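Local coordinates for endo-1,4-beta-xylanase D (Paenibacillus polymyxa, PDB 1UX7), which carries a calcium-dependent family 36 carbohydrate-binding module that binds xylotriose and probably directs the xylanase to xylan, at residues A[14-19]-A[26-31]; A[60-65]-A[111-116]. One frame throughout, in Å; residues are numbered along the deposited sequence.

Interaction 1. Residues A[14-19]-A[26-31]. With CA (calcium ion), chain C; XYP (beta-D-xylopyranose), chain B; XYP (beta-D-xylopyranose), chain D.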
ATOM      1  N   THR A  14       5.652  -0.387 -14.537  1.00 20.75           N
ATOM      2  CA  THR A  14       6.934  -0.635 -15.184  1.00 22.34           C
ATOM      3  C   THR A  14       7.933  -1.465 -14.384  1.00 22.10           C
ATOM      4  O   THR A  14       8.569  -2.368 -14.932  1.00 23.06           O
ATOM      5  CB  THR A  14       7.551   0.714 -15.568  1.00 23.17           C
ATOM      6  OG1 THR A  14       6.651   1.401 -16.440  1.00 25.00           O
ATOM      7  CG2 THR A  14       8.841   0.529 -16.401  1.00 24.63           C
ATOM      8  N   TYR A  15       8.076  -1.166 -13.088  1.00 21.22           N
ATOM      9  CA  TYR A  15       9.178  -1.715 -12.301  1.00 20.57           C
ATOM     10  C   TYR A  15       8.786  -2.557 -11.092  1.00 18.85           C
ATOM     11  O   TYR A  15       9.626  -3.251 -10.540  1.00 19.50           O
ATOM     12  CB  TYR A  15      10.074  -0.578 -11.793  1.00 20.91           C
ATOM     13  CG  TYR A  15      10.710   0.235 -12.881  1.00 23.43           C
ATOM     14  CD1 TYR A  15      11.707  -0.302 -13.671  1.00 24.04           C
ATOM     15  CD2 TYR A  15      10.313   1.538 -13.110  1.00 25.05           C
ATOM     16  CE1 TYR A  15      12.308   0.448 -14.666  1.00 25.76           C
ATOM     17  CE2 TYR A  15      10.894   2.299 -14.114  1.00 27.31           C
ATOM     18  CZ  TYR A  15      11.886   1.741 -14.891  1.00 27.23           C
ATOM     19  OH  TYR A  15      12.469   2.501 -15.884  1.00 29.75           O
ATOM     20  N   ALA A  16       7.525  -2.495 -10.671  1.00 17.63           N
ATOM     21  CA  ALA A  16       7.145  -3.167  -9.429  1.00 16.59           C
ATOM     22  C   ALA A  16       7.506  -4.644  -9.446  1.00 16.21           C
ATOM     23  O   ALA A  16       7.352  -5.338 -10.474  1.00 16.62           O
ATOM     24  CB  ALA A  16       5.683  -3.007  -9.170  1.00 16.24           C
ATOM     25  N   GLY A  17       7.988  -5.129  -8.312  1.00 15.42           N
ATOM     26  CA  GLY A  17       8.316  -6.520  -8.155  1.00 15.07           C
ATOM     27  C   GLY A  17       8.464  -6.961  -6.730  1.00 15.08           C
ATOM     28  O   GLY A  17       8.612  -6.150  -5.831  1.00 15.34           O
ATOM     29  N   LYS A  18       8.461  -8.262  -6.516  1.00 15.78           N
ATOM     30  CA  LYS A  18       8.582  -8.815  -5.185  1.00 16.51           C
ATOM     31  C   LYS A  18       9.956  -8.552  -4.581  1.00 16.50           C
ATOM     32  O   LYS A  18      10.952  -8.388  -5.309  1.00 18.30           O
ATOM     33  CB  LYS A  18       8.319 -10.309  -5.230  1.00 16.60           C
ATOM     34  CG  LYS A  18       6.888 -10.637  -5.529  1.00 18.00           C
ATOM     35  CD  LYS A  18       6.628 -12.108  -5.474  1.00 20.81           C
ATOM     36  CE  LYS A  18       5.220 -12.420  -5.902  1.00 22.77           C
ATOM     37  NZ  LYS A  18       4.973 -13.875  -5.775  1.00 24.97           N
ATOM     38  N   ILE A  19       9.982  -8.535  -3.249  1.00 15.89           N
ATOM     39  CA  ILE A  19      11.214  -8.489  -2.462  1.00 15.34           C
ATOM     40  C   ILE A  19      11.135  -9.457  -1.283  1.00 15.80           C
ATOM     41  O   ILE A  19      10.059  -9.859  -0.878  1.00 15.03           O
ATOM     42  CB  ILE A  19      11.471  -7.050  -1.938  1.00 15.20           C
ATOM     43  CG1 ILE A  19      10.295  -6.537  -1.090  1.00 14.35           C
ATOM     44  CG2 ILE A  19      11.742  -6.095  -3.068  1.00 15.36           C
ATOM     45  CD1 ILE A  19      10.503  -5.141  -0.528  1.00 14.29           C
ATOM     46  N   VAL A  26       6.491  -6.293  -1.656  1.00 10.09           N
ATOM     47  CA  VAL A  26       6.633  -5.766  -2.987  1.00  9.78           C
ATOM     48  C   VAL A  26       7.247  -4.363  -2.938  1.00 10.23           C
ATOM     49  O   VAL A  26       6.900  -3.544  -2.091  1.00 11.34           O
ATOM     50  CB  VAL A  26       5.246  -5.706  -3.692  1.00  9.98           C
ATOM     51  CG1 VAL A  26       5.311  -5.032  -5.057  1.00 10.91           C
ATOM     52  CG2 VAL A  26       4.643  -7.122  -3.789  1.00 10.92           C
ATOM     53  N   ALA A  27       8.190  -4.117  -3.843  1.00  9.81           N
ATOM     54  CA  ALA A  27       8.780  -2.812  -4.031  1.00  9.96           C
ATOM     55  C   ALA A  27       8.080  -2.071  -5.150  1.00 10.43           C
ATOM     56  O   ALA A  27       7.825  -2.632  -6.233  1.00 11.25           O
ATOM     57  CB  ALA A  27      10.250  -2.939  -4.329  1.00 10.68           C
ATOM     58  N   LEU A  28       7.768  -0.811  -4.877  1.00 10.10           N
ATOM     59  CA  LEU A  28       7.234   0.129  -5.841  1.00 10.73           C
ATOM     60  C   LEU A  28       8.323   1.174  -6.064  1.00 11.44           C
ATOM     61  O   LEU A  28       8.843   1.761  -5.117  1.00 11.44           O
ATOM     62  CB  LEU A  28       5.942   0.757  -5.335  1.00 10.86           C
ATOM     63  CG  LEU A  28       4.875  -0.173  -4.776  1.00  9.91           C
ATOM     64  CD1 LEU A  28       3.710   0.661  -4.316  1.00 10.88           C
ATOM     65  CD2 LEU A  28       4.443  -1.200  -5.794  1.00 10.93           C
ATOM     66  N   TYR A  29       8.711   1.373  -7.323  1.00 12.48           N
ATOM     67  CA  TYR A  29       9.882   2.182  -7.665  1.00 13.26           C
ATOM     68  C   TYR A  29       9.517   3.499  -8.346  1.00 14.32           C
ATOM     69  O   TYR A  29      10.078   4.576  -8.029  1.00 15.14           O
ATOM     70  CB  TYR A  29      10.809   1.372  -8.588  1.00 13.67           C
ATOM     71  CG  TYR A  29      11.337   0.078  -8.011  1.00 13.67           C
ATOM     72  CD1 TYR A  29      12.521   0.064  -7.261  1.00 14.26           C
ATOM     73  CD2 TYR A  29      10.686  -1.129  -8.210  1.00 13.00           C
ATOM     74  CE1 TYR A  29      13.011  -1.100  -6.734  1.00 14.69           C
ATOM     75  CE2 TYR A  29      11.186  -2.299  -7.705  1.00 13.74           C
ATOM     76  CZ  TYR A  29      12.357  -2.285  -6.963  1.00 14.73           C
ATOM     77  OH  TYR A  29      12.839  -3.467  -6.440  1.00 18.28           O
ATOM     78  N   ALA A  30       8.593   3.425  -9.307  1.00 14.97           N
ATOM     79  CA  ALA A  30       8.192   4.575 -10.108  1.00 14.86           C
ATOM     80  C   ALA A  30       6.712   4.833 -10.019  1.00 14.68           C
ATOM     81  O   ALA A  30       5.938   3.933  -9.651  1.00 14.22           O
ATOM     82  CB  ALA A  30       8.567   4.340 -11.589  1.00 15.86           C
ATOM     83  N   ASN A  31       6.282   6.038 -10.390  1.00 14.86           N
ATOM     84  CA  ASN A  31       4.864   6.343 -10.443  1.00 15.98           C
ATOM     85  C   ASN A  31       4.123   5.359 -11.334  1.00 16.34           C
ATOM     86  O   ASN A  31       4.650   4.916 -12.348  1.00 17.01           O
ATOM     87  CB  ASN A  31       4.616   7.791 -10.878  1.00 16.03           C
ATOM     88  CG  ASN A  31       5.035   8.784  -9.812  1.00 17.36           C
ATOM     89  OD1 ASN A  31       4.962   8.491  -8.612  1.00 15.00           O
ATOM     90  ND2 ASN A  31       5.478   9.962 -10.234  1.00 20.79           N
TER
HETATM   91 CA    CA C1134      11.972   5.533  -7.045  1.00 15.40          CA
HETATM   92  C1  XYP B   3      14.512   1.475 -11.425  1.00 30.15           C
HETATM   93  C2  XYP B   3      15.871   0.889 -11.687  1.00 31.75           C
HETATM   94  C3  XYP B   3      15.824  -0.618 -11.954  1.00 33.48           C
HETATM   95  C4  XYP B   3      15.001  -1.314 -10.860  1.00 33.88           C
HETATM   96  C5  XYP B   3      13.685  -0.576 -10.715  1.00 33.20           C
HETATM   97  O2  XYP B   3      16.465   1.590 -12.759  1.00 31.81           O
HETATM   98  O3  XYP B   3      17.156  -1.112 -12.004  1.00 34.68           O
HETATM   99  O4  XYP B   3      14.686  -2.670 -11.120  1.00 35.65           O
HETATM  100  O5  XYP B   3      13.936   0.773 -10.418  1.00 31.99           O
HETATM  101  C1  XYP D   2      12.607   6.381 -11.716  1.00 24.64           C
HETATM  102  C2  XYP D   2      12.415   5.728 -10.357  1.00 22.74           C
HETATM  103  C3  XYP D   2      13.499   4.687 -10.078  1.00 23.53           C
HETATM  104  C4  XYP D   2      13.622   3.697 -11.227  1.00 24.51           C
HETATM  105  C5  XYP D   2      13.794   4.509 -12.504  1.00 24.46           C
HETATM  106  O2  XYP D   2      12.327   6.666  -9.300  1.00 20.56           O
HETATM  107  O3  XYP D   2      13.196   3.995  -8.879  1.00 21.08           O
HETATM  108  O4  XYP D   2      14.731   2.839 -11.035  1.00 25.80           O
HETATM  109  O5  XYP D   2      12.699   5.391 -12.641  1.00 24.24           O
HETATM  110  O   HOH W   1       5.561   2.348 -13.258  1.00 21.97           O
HETATM  111  O   HOH W   2      11.693  -6.035  -6.979  1.00 23.27           O
HETATM  112  O   HOH W   3      14.165   6.536  -6.729  1.00 19.25           O
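Tyr15 and Tyr29 carry nearly the same first torsion (chi1 -61° and -60°): in each, CG lies opposite the carbonyl carbon and next to the backbone N, which brings both phenol rings to the sugar-binding side of the hairpin. They touch not ring on ring but through Tyr15 CB, 3.7 Å from Tyr29 CD2, and Tyr15 O, nearer still to that atom. Ala30 presses its methyl, small enough to fit there, against the edge of the Tyr15 ring, CB to CD2 3.6 Å. Thr14 CG2 covers the centre of one Tyr15 face, while the opposite face receives C1 of the chain B xylose and C4 of the chain D xylose towards its rim. The Tyr29 ring offers a face to the chain B sugar, whose C5 is 3.6 Å above the plane. Cutting Tyr15 back to an alanine would probably take the ring face from both xyloses and leave the Ala30 methyl and Thr14 CG2 without the ring they pack on. Further along, Gly17 and Ala27 form an antiparallel hydrogen-bonded pair; Ala27 N donates to Gly17 O at 2.9 Å, and the return bond from Gly17 N to Ala27 O is longer, 3.3 Å. Beside this pair, Ile19 CG2 packs on the Ala27 methyl. One water joins Tyr29 OH to Lys18 O, tethering the far end of the ring to the partner strand. Tyr29 O binds calcium at 2.3 Å, alongside Asp105, Trp109 and Asp110, and the chain D xylose adds O2 and O3. Recognition thus combines apolar sugar–ring contact with direct coordination of sugar hydroxyls, matching a calcium-dependent xylan-binding module.

Interaction 2. Residues A[60-65]-A[111-116]. With CA (calcium ion), chain E.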
ATOM      1  N   ALA A  60       8.969   7.569   1.856  1.00 12.13           N
ATOM      2  CA  ALA A  60       8.233   6.932   0.771  1.00 11.63           C
ATOM      3  C   ALA A  60       6.744   7.119   1.023  1.00 12.27           C
ATOM      4  O   ALA A  60       6.268   6.883   2.105  1.00 13.98           O
ATOM      5  CB  ALA A  60       8.593   5.471   0.685  1.00 11.53           C
ATOM      6  N   LYS A  61       6.002   7.525   0.012  1.00 11.71           N
ATOM      7  CA  LYS A  61       4.577   7.802   0.154  1.00 12.31           C
ATOM      8  C   LYS A  61       3.797   6.883  -0.765  1.00 11.54           C
ATOM      9  O   LYS A  61       4.111   6.777  -1.946  1.00 11.69           O
ATOM     10  CB  LYS A  61       4.281   9.241  -0.249  1.00 13.54           C
ATOM     11  CG  LYS A  61       2.853   9.637  -0.092  1.00 17.13           C
ATOM     12  CD  LYS A  61       2.707  11.156  -0.181  1.00 21.58           C
ATOM     13  CE  LYS A  61       1.265  11.590  -0.127  1.00 25.68           C
ATOM     14  NZ  LYS A  61       0.838  12.127  -1.440  1.00 29.65           N
ATOM     15  N   VAL A  62       2.789   6.214  -0.222  1.00 10.64           N
ATOM     16  CA  VAL A  62       1.979   5.245  -0.943  1.00 10.97           C
ATOM     17  C   VAL A  62       0.504   5.651  -0.834  1.00 10.44           C
ATOM     18  O   VAL A  62      -0.001   5.776   0.253  1.00 11.37           O
ATOM     19  CB  VAL A  62       2.194   3.836  -0.335  1.00 11.31           C
ATOM     20  CG1 VAL A  62       1.394   2.818  -1.081  1.00 13.40           C
ATOM     21  CG2 VAL A  62       3.716   3.482  -0.310  1.00 12.19           C
ATOM     22  N   ASP A  63      -0.172   5.859  -1.964  1.00  9.89           N
ATOM     23  CA  ASP A  63      -1.593   6.150  -1.995  1.00 10.40           C
ATOM     24  C   ASP A  63      -2.434   4.904  -1.819  1.00  9.93           C
ATOM     25  O   ASP A  63      -2.078   3.862  -2.365  1.00 10.95           O
ATOM     26  CB  ASP A  63      -1.988   6.789  -3.332  1.00 11.86           C
ATOM     27  CG  ASP A  63      -1.593   8.257  -3.436  1.00 15.21           C
ATOM     28  OD1 ASP A  63      -1.102   8.825  -2.430  1.00 18.45           O
ATOM     29  OD2 ASP A  63      -1.732   8.897  -4.513  1.00 18.39           O
ATOM     30  N   LEU A  64      -3.519   5.040  -1.055  1.00  8.87           N
ATOM     31  CA  LEU A  64      -4.532   4.009  -0.909  1.00  9.48           C
ATOM     32  C   LEU A  64      -5.743   4.393  -1.746  1.00  8.56           C
ATOM     33  O   LEU A  64      -6.335   5.462  -1.539  1.00  8.88           O
ATOM     34  CB  LEU A  64      -4.936   3.796   0.544  1.00 10.80           C
ATOM     35  CG  LEU A  64      -6.092   2.818   0.757  1.00 12.09           C
ATOM     36  CD1 LEU A  64      -5.739   1.403   0.306  1.00 12.44           C
ATOM     37  CD2 LEU A  64      -6.511   2.864   2.223  1.00 13.83           C
ATOM     38  N   VAL A  65      -6.099   3.515  -2.675  1.00  7.81           N
ATOM     39  CA  VAL A  65      -7.177   3.752  -3.624  1.00  8.36           C
ATOM     40  C   VAL A  65      -8.178   2.617  -3.448  1.00  8.22           C
ATOM     41  O   VAL A  65      -7.793   1.443  -3.515  1.00 10.02           O
ATOM     42  CB  VAL A  65      -6.630   3.770  -5.078  1.00  8.44           C
ATOM     43  CG1 VAL A  65      -7.671   4.313  -6.044  1.00  9.41           C
ATOM     44  CG2 VAL A  65      -5.353   4.552  -5.144  1.00  9.05           C
ATOM     45  N   ALA A 111       9.421   2.621  -2.418  1.00 10.26           N
ATOM     46  CA  ALA A 111       8.529   2.216  -1.336  1.00  9.67           C
ATOM     47  C   ALA A 111       8.483   0.701  -1.269  1.00  9.12           C
ATOM     48  O   ALA A 111       8.303   0.028  -2.282  1.00 10.78           O
ATOM     49  CB  ALA A 111       7.147   2.768  -1.562  1.00  9.67           C
ATOM     50  N   TYR A 112       8.597   0.151  -0.078  1.00  8.56           N
ATOM     51  CA  TYR A 112       8.481  -1.275   0.160  1.00  8.56           C
ATOM     52  C   TYR A 112       7.206  -1.497   0.957  1.00  8.28           C
ATOM     53  O   TYR A 112       6.963  -0.826   1.952  1.00  8.65           O
ATOM     54  CB  TYR A 112       9.696  -1.771   0.936  1.00  9.29           C
ATOM     55  CG  TYR A 112      11.046  -1.548   0.280  1.00 10.67           C
ATOM     56  CD1 TYR A 112      11.196  -1.390  -1.100  1.00 11.97           C
ATOM     57  CD2 TYR A 112      12.194  -1.497   1.068  1.00 11.59           C
ATOM     58  CE1 TYR A 112      12.463  -1.207  -1.664  1.00 12.50           C
ATOM     59  CE2 TYR A 112      13.441  -1.322   0.520  1.00 12.36           C
ATOM     60  CZ  TYR A 112      13.570  -1.187  -0.854  1.00 13.97           C
ATOM     61  OH  TYR A 112      14.828  -0.998  -1.389  1.00 15.95           O
ATOM     62  N   VAL A 113       6.380  -2.411   0.483  1.00  8.33           N
ATOM     63  CA  VAL A 113       5.073  -2.689   1.076  1.00  9.15           C
ATOM     64  C   VAL A 113       4.984  -4.160   1.490  1.00  8.06           C
ATOM     65  O   VAL A 113       5.267  -5.038   0.690  1.00  8.69           O
ATOM     66  CB  VAL A 113       3.935  -2.317   0.096  1.00 10.35           C
ATOM     67  CG1 VAL A 113       2.600  -2.548   0.726  1.00 11.94           C
ATOM     68  CG2 VAL A 113       4.063  -0.852  -0.350  1.00 13.93           C
ATOM     69  N   ASP A 114       4.588  -4.407   2.742  1.00  7.87           N
ATOM     70  CA  ASP A 114       4.575  -5.750   3.341  1.00  8.63           C
ATOM     71  C   ASP A 114       3.166  -6.372   3.308  1.00  8.25           C
ATOM     72  O   ASP A 114       2.988  -7.464   2.778  1.00  9.11           O
ATOM     73  CB  ASP A 114       5.114  -5.612   4.767  1.00  8.67           C
ATOM     74  CG  ASP A 114       5.239  -6.907   5.490  1.00 10.94           C
ATOM     75  OD1 ASP A 114       4.984  -7.962   4.891  1.00 11.56           O
ATOM     76  OD2 ASP A 114       5.575  -6.919   6.692  1.00 12.61           O
ATOM     77  N   PHE A 115       2.179  -5.643   3.829  1.00  7.46           N
ATOM     78  CA  PHE A 115       0.792  -6.099   3.899  1.00  8.05           C
ATOM     79  C   PHE A 115      -0.118  -4.915   4.192  1.00  8.25           C
ATOM     80  O   PHE A 115       0.351  -3.834   4.609  1.00  8.15           O
ATOM     81  CB  PHE A 115       0.584  -7.190   4.974  1.00  8.20           C
ATOM     82  CG  PHE A 115       0.902  -6.767   6.394  1.00 10.27           C
ATOM     83  CD1 PHE A 115       0.013  -5.987   7.135  1.00 10.77           C
ATOM     84  CD2 PHE A 115       2.075  -7.206   7.018  1.00 10.28           C
ATOM     85  CE1 PHE A 115       0.303  -5.609   8.448  1.00 11.57           C
ATOM     86  CE2 PHE A 115       2.331  -6.851   8.364  1.00 10.76           C
ATOM     87  CZ  PHE A 115       1.466  -6.051   9.044  1.00 10.81           C
ATOM     88  N   ILE A 116      -1.410  -5.147   3.981  1.00  8.19           N
ATOM     89  CA  ILE A 116      -2.479  -4.263   4.404  1.00  8.55           C
ATOM     90  C   ILE A 116      -3.409  -4.998   5.376  1.00  9.65           C
ATOM     91  O   ILE A 116      -3.639  -6.202   5.220  1.00 10.31           O
ATOM     92  CB  ILE A 116      -3.266  -3.711   3.179  1.00  7.77           C
ATOM     93  CG1 ILE A 116      -4.221  -2.592   3.597  1.00  8.59           C
ATOM     94  CG2 ILE A 116      -4.017  -4.811   2.391  1.00  9.26           C
ATOM     95  CD1 ILE A 116      -4.674  -1.675   2.485  1.00  9.24           C
TER
HETATM   96 CA    CA E1135       4.335  -9.522   3.343  1.00 11.27          CA
HETATM   97  O   HOH W   4       5.289 -10.988   4.979  1.00 14.67           O
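No hydrogen bond crosses between Ala60, Val62 and Leu64 on one strand and Ala111, Val113 and Ile116 on the other: the contact is apolar, made chiefly by methyl groups, and joins the two sheets of a beta-sandwich. The strand segments run at 55° to one another, and the backbones diverge, from 5.2 Å between the CA atoms of Ala60 and Ala111 to 10.0 Å between those of Leu64 and Ile116. Residue size follows that divergence. At the tight end Ala60 and Ala111 meet, CB to CB 3.8 Å, their small methyls suiting the close approach of the backbones there. Val62 comes next; CG2, lying opposite its own carbonyl carbon, reaches the Ala111 methyl at 3.7 Å and touches Val113 CG2 more loosely at 4.3 Å. Where the backbones have separated, the long side chains of Leu64 and Ile116 bridge the distance. They cross at about a right angle, and their CD1 atoms meet at 3.9 Å. Ile116 extends CG1 away from its backbone N (chi1 -170°), which carries CD1 inward. Leu100 of strand 96-101 and Ile48 of strand 45-54 help fill the surrounding core. Between Val113 and Ile116, Asp114 faces another way: its backbone O and OD1 both grip a calcium ion, OD1 at 2.3 Å, in a site shared with Glu5, Glu7 and Asp24, while OD2 makes a salt bridge to Arg51. One strand therefore serves two chemistries: its branched and methyl side chains bury hydrocarbon between the sheets, and its aspartate supplies a chelating pair of oxygens to the metal.

Interaction 1 comes first along the chain and closes before interaction 2 opens, yet their centres lie only 11 Å apart. Strands 25-28 and 111-118 are neighbours in one antiparallel sheet, where probable hydrogen bonds join Leu28 N to Ala111 O (2.8 Å) and Val113 N to Val26 O (2.9 Å). Tyr112 also packs against Ile19 and Ala27. Interaction 1 lies towards the sugar-binding end, whereas the centre of interaction 2 is about 3 Å from the centre of the chain, where it connects that sheet to the five-stranded one. The shared sheet thus links the xylose-binding calcium site to the hydrophobic core and, through Asp114, to a second calcium site.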